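Local coordinates for arginine kinase (PDB 6VVG), which probably acts as a viral serine/threonine protein kinase, binding ATP in the cleft where AMP sits in this structure, at residues V34-K39 with H43-C48. Sequence-based numbering, arbitrary orientation.
With AMP (adenosine monophosphate), chain C.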
loop_
_atom_site.group_PDB
_atom_site.type_symbol
_atom_site.label_atom_id
_atom_site.label_comp_id
_atom_site.label_asym_id
_atom_site.label_seq_id
_atom_site.Cartn_x
_atom_site.Cartn_y
_atom_site.Cartn_z
ATOM N N VAL A 34 13.747 -14.887 9.821
ATOM C CA VAL A 34 12.714 -15.823 9.393
ATOM C C VAL A 34 12.958 -17.157 10.081
ATOM O O VAL A 34 14.090 -17.650 10.107
ATOM C CB VAL A 34 12.711 -15.982 7.861
ATOM C CG1 VAL A 34 11.759 -17.075 7.427
ATOM C CG2 VAL A 34 12.366 -14.647 7.194
ATOM N N TYR A 35 11.891 -17.741 10.621
ATOM C CA TYR A 35 11.986 -18.964 11.401
ATOM C C TYR A 35 10.960 -19.986 10.936
ATOM O O TYR A 35 9.870 -19.636 10.475
ATOM C CB TYR A 35 11.763 -18.701 12.905
ATOM C CG TYR A 35 12.667 -17.652 13.497
ATOM C CD1 TYR A 35 12.357 -16.302 13.396
ATOM C CD2 TYR A 35 13.830 -18.011 14.159
ATOM C CE1 TYR A 35 13.188 -15.339 13.929
ATOM C CE2 TYR A 35 14.665 -17.058 14.698
ATOM C CZ TYR A 35 14.339 -15.723 14.582
ATOM O OH TYR A 35 15.166 -14.767 15.118
ATOM N N LEU A 36 11.321 -21.261 11.084
ATOM C CA LEU A 36 10.376 -22.355 10.903
ATOM C C LEU A 36 9.519 -22.491 12.158
ATOM O O LEU A 36 10.037 -22.530 13.278
ATOM C CB LEU A 36 11.124 -23.657 10.617
ATOM C CG LEU A 36 10.297 -24.845 10.125
ATOM C CD1 LEU A 36 9.792 -24.615 8.710
ATOM C CD2 LEU A 36 11.124 -26.129 10.202
ATOM N N CYS A 37 8.208 -22.556 11.967
ATOM C CA CYS A 37 7.261 -22.564 13.070
ATOM C C CYS A 37 6.345 -23.766 12.957
ATOM O O CYS A 37 6.286 -24.430 11.921
ATOM C CB CYS A 37 6.440 -21.267 13.130
ATOM S SG CYS A 37 5.936 -20.592 11.604
ATOM N N LYS A 38 5.578 -24.001 14.024
ATOM C CA LYS A 38 4.637 -25.113 14.060
ATOM C C LYS A 38 3.667 -24.916 15.219
ATOM O O LYS A 38 4.057 -24.437 16.286
ATOM C CB LYS A 38 5.357 -26.465 14.207
ATOM C CG LYS A 38 4.579 -27.654 13.633
ATOM C CD LYS A 38 5.316 -28.978 13.866
ATOM C CE LYS A 38 5.138 -29.471 15.297
ATOM N NZ LYS A 38 5.908 -30.722 15.561
ATOM N N LYS A 39 2.403 -25.267 14.991
ATOM C CA LYS A 39 1.437 -25.329 16.080
ATOM C C LYS A 39 1.707 -26.563 16.935
ATOM O O LYS A 39 1.954 -27.655 16.415
ATOM C CB LYS A 39 0.011 -25.372 15.533
ATOM C CG LYS A 39 -0.686 -24.021 15.453
ATOM C CD LYS A 39 -1.345 -23.836 14.087
ATOM C CE LYS A 39 -2.585 -22.955 14.160
ATOM N NZ LYS A 39 -3.380 -23.001 12.897
ATOM N N HIS A 43 0.839 -30.868 12.640
ATOM C CA HIS A 43 1.904 -31.266 11.725
ATOM C C HIS A 43 2.427 -30.095 10.904
ATOM O O HIS A 43 3.643 -29.901 10.792
ATOM C CB HIS A 43 1.414 -32.367 10.785
ATOM C CG HIS A 43 2.326 -32.606 9.621
ATOM N ND1 HIS A 43 3.400 -33.467 9.686
ATOM C CD2 HIS A 43 2.345 -32.075 8.373
ATOM C CE1 HIS A 43 4.033 -33.467 8.526
ATOM N NE2 HIS A 43 3.414 -32.630 7.713
ATOM N N LYS A 44 1.527 -29.319 10.306
ATOM C CA LYS A 44 1.915 -28.393 9.249
ATOM C C LYS A 44 3.019 -27.448 9.705
ATOM O O LYS A 44 2.980 -26.897 10.807
ATOM C CB LYS A 44 0.705 -27.583 8.788
ATOM C CG LYS A 44 0.978 -26.681 7.595
ATOM C CD LYS A 44 -0.321 -26.189 6.975
ATOM C CE LYS A 44 -0.064 -25.432 5.681
ATOM N NZ LYS A 44 -0.688 -24.077 5.696
ATOM N N ARG A 45 4.007 -27.267 8.835
ATOM C CA ARG A 45 5.068 -26.299 9.054
ATOM C C ARG A 45 4.672 -24.957 8.453
ATOM O O ARG A 45 4.119 -24.895 7.351
ATOM C CB ARG A 45 6.378 -26.780 8.430
ATOM C CG ARG A 45 7.253 -27.569 9.377
ATOM C CD ARG A 45 6.682 -28.959 9.621
ATOM N NE ARG A 45 7.659 -29.835 10.262
ATOM C CZ ARG A 45 7.345 -30.903 10.987
ATOM N NH1 ARG A 45 6.075 -31.237 11.163
ATOM N NH2 ARG A 45 8.304 -31.637 11.536
ATOM N N PHE A 46 4.949 -23.888 9.184
ATOM C CA PHE A 46 4.737 -22.531 8.706
ATOM C C PHE A 46 6.065 -21.784 8.755
ATOM O O PHE A 46 7.062 -22.275 9.288
ATOM C CB PHE A 46 3.681 -21.800 9.557
ATOM C CG PHE A 46 2.337 -22.491 9.600
ATOM C CD1 PHE A 46 1.374 -22.209 8.647
ATOM C CD2 PHE A 46 2.036 -23.417 10.594
ATOM C CE1 PHE A 46 0.141 -22.832 8.674
ATOM C CE2 PHE A 46 0.797 -24.046 10.624
ATOM C CZ PHE A 46 -0.148 -23.752 9.661
ATOM N N VAL A 47 6.041 -20.542 8.280
ATOM C CA VAL A 47 7.182 -19.636 8.351
ATOM C C VAL A 47 6.761 -18.415 9.155
ATOM O O VAL A 47 5.803 -17.724 8.781
ATOM C CB VAL A 47 7.663 -19.222 6.952
ATOM C CG1 VAL A 47 8.614 -18.039 7.051
ATOM C CG2 VAL A 47 8.321 -20.397 6.243
ATOM N N CYS A 48 7.465 -18.139 10.251
ATOM C CA CYS A 48 7.200 -16.953 11.062
ATOM C C CYS A 48 8.339 -15.956 10.882
ATOM O O CYS A 48 9.492 -16.269 11.197
ATOM C CB CYS A 48 7.040 -17.299 12.542
ATOM S SG CYS A 48 6.892 -15.815 13.588
HETATM P P AMP C . 12.818 -13.973 3.129
HETATM O O1P AMP C . 14.015 -13.219 2.591
HETATM O O2P AMP C . 12.206 -14.747 1.986
HETATM O O3P AMP C . 11.940 -12.989 3.863
HETATM O "O5'" AMP C . 13.301 -15.043 4.206
HETATM C "C5'" AMP C . 14.643 -15.503 4.227
HETATM C "C4'" AMP C . 14.769 -16.897 3.659
HETATM O "O4'" AMP C . 13.863 -17.801 4.350
HETATM C "C3'" AMP C . 14.396 -17.065 2.194
HETATM O "O3'" AMP C . 15.418 -16.639 1.308
HETATM C "C2'" AMP C . 14.099 -18.554 2.115
HETATM O "O2'" AMP C . 15.301 -19.310 2.126
HETATM C "C1'" AMP C . 13.371 -18.769 3.442
HETATM N N9 AMP C . 11.919 -18.561 3.288
HETATM C C8 AMP C . 11.333 -17.362 3.321
HETATM N N7 AMP C . 10.024 -17.537 3.136
HETATM C C5 AMP C . 9.803 -18.851 2.985
HETATM C C6 AMP C . 8.645 -19.561 2.769
HETATM N N6 AMP C . 7.260 -19.158 2.630
HETATM N N1 AMP C . 8.684 -20.879 2.650
HETATM C C2 AMP C . 9.872 -21.524 2.742
HETATM N N3 AMP C . 11.015 -20.829 2.954
HETATM C C4 AMP C . 10.973 -19.488 3.074
HETATM O O HOH W 1 1.302 -26.650 12.766
#
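Tyr35 and Cys48 bond to each other through both backbone N and O atoms, Cys48 N to Tyr35 O (2.8 Å) and Tyr35 N to Cys48 O (2.9 Å). Cys37 and Phe46 form the second such pair, Cys37 N to Phe46 O (2.9 Å) and Phe46 N to Cys37 O (3.1 Å). Further toward the turn a water links the two segments, accepting from Lys39 N and donating to Lys44 O. These antiparallel strands form a hairpin in the five-stranded sheet of the kinase N-lobe, flanked by strand 17-22 on the side of 34-39 and strand 87-92 on the side of 43-48.

Apolar contacts differ on the two faces. On one, Val34 CG1 presses tightly on Val47 CG1 (3.3 Å). Their other methyls, each anti to its carbonyl carbon, meet the nucleotide: Val34 CG2 approaches O5' of AMP (3.2 Å), Val47 CG2 the adenine at C6 (3.6 Å). On the opposite face Cys37 SG, placed between its own backbone N and carbonyl carbon (chi1 39°), packs against Phe46 CB and Cys48 CB and also lies on the Phe46 carbonyl.

Among the charged side chains, Arg45 NH1 donates in its guanidinium plane to a lone pair of His43 O (2.8 Å), while Lys38 CD lies over a guanidinium face. Lys44 NZ forms a salt bridge with Asp92 OD1 outside the hairpin.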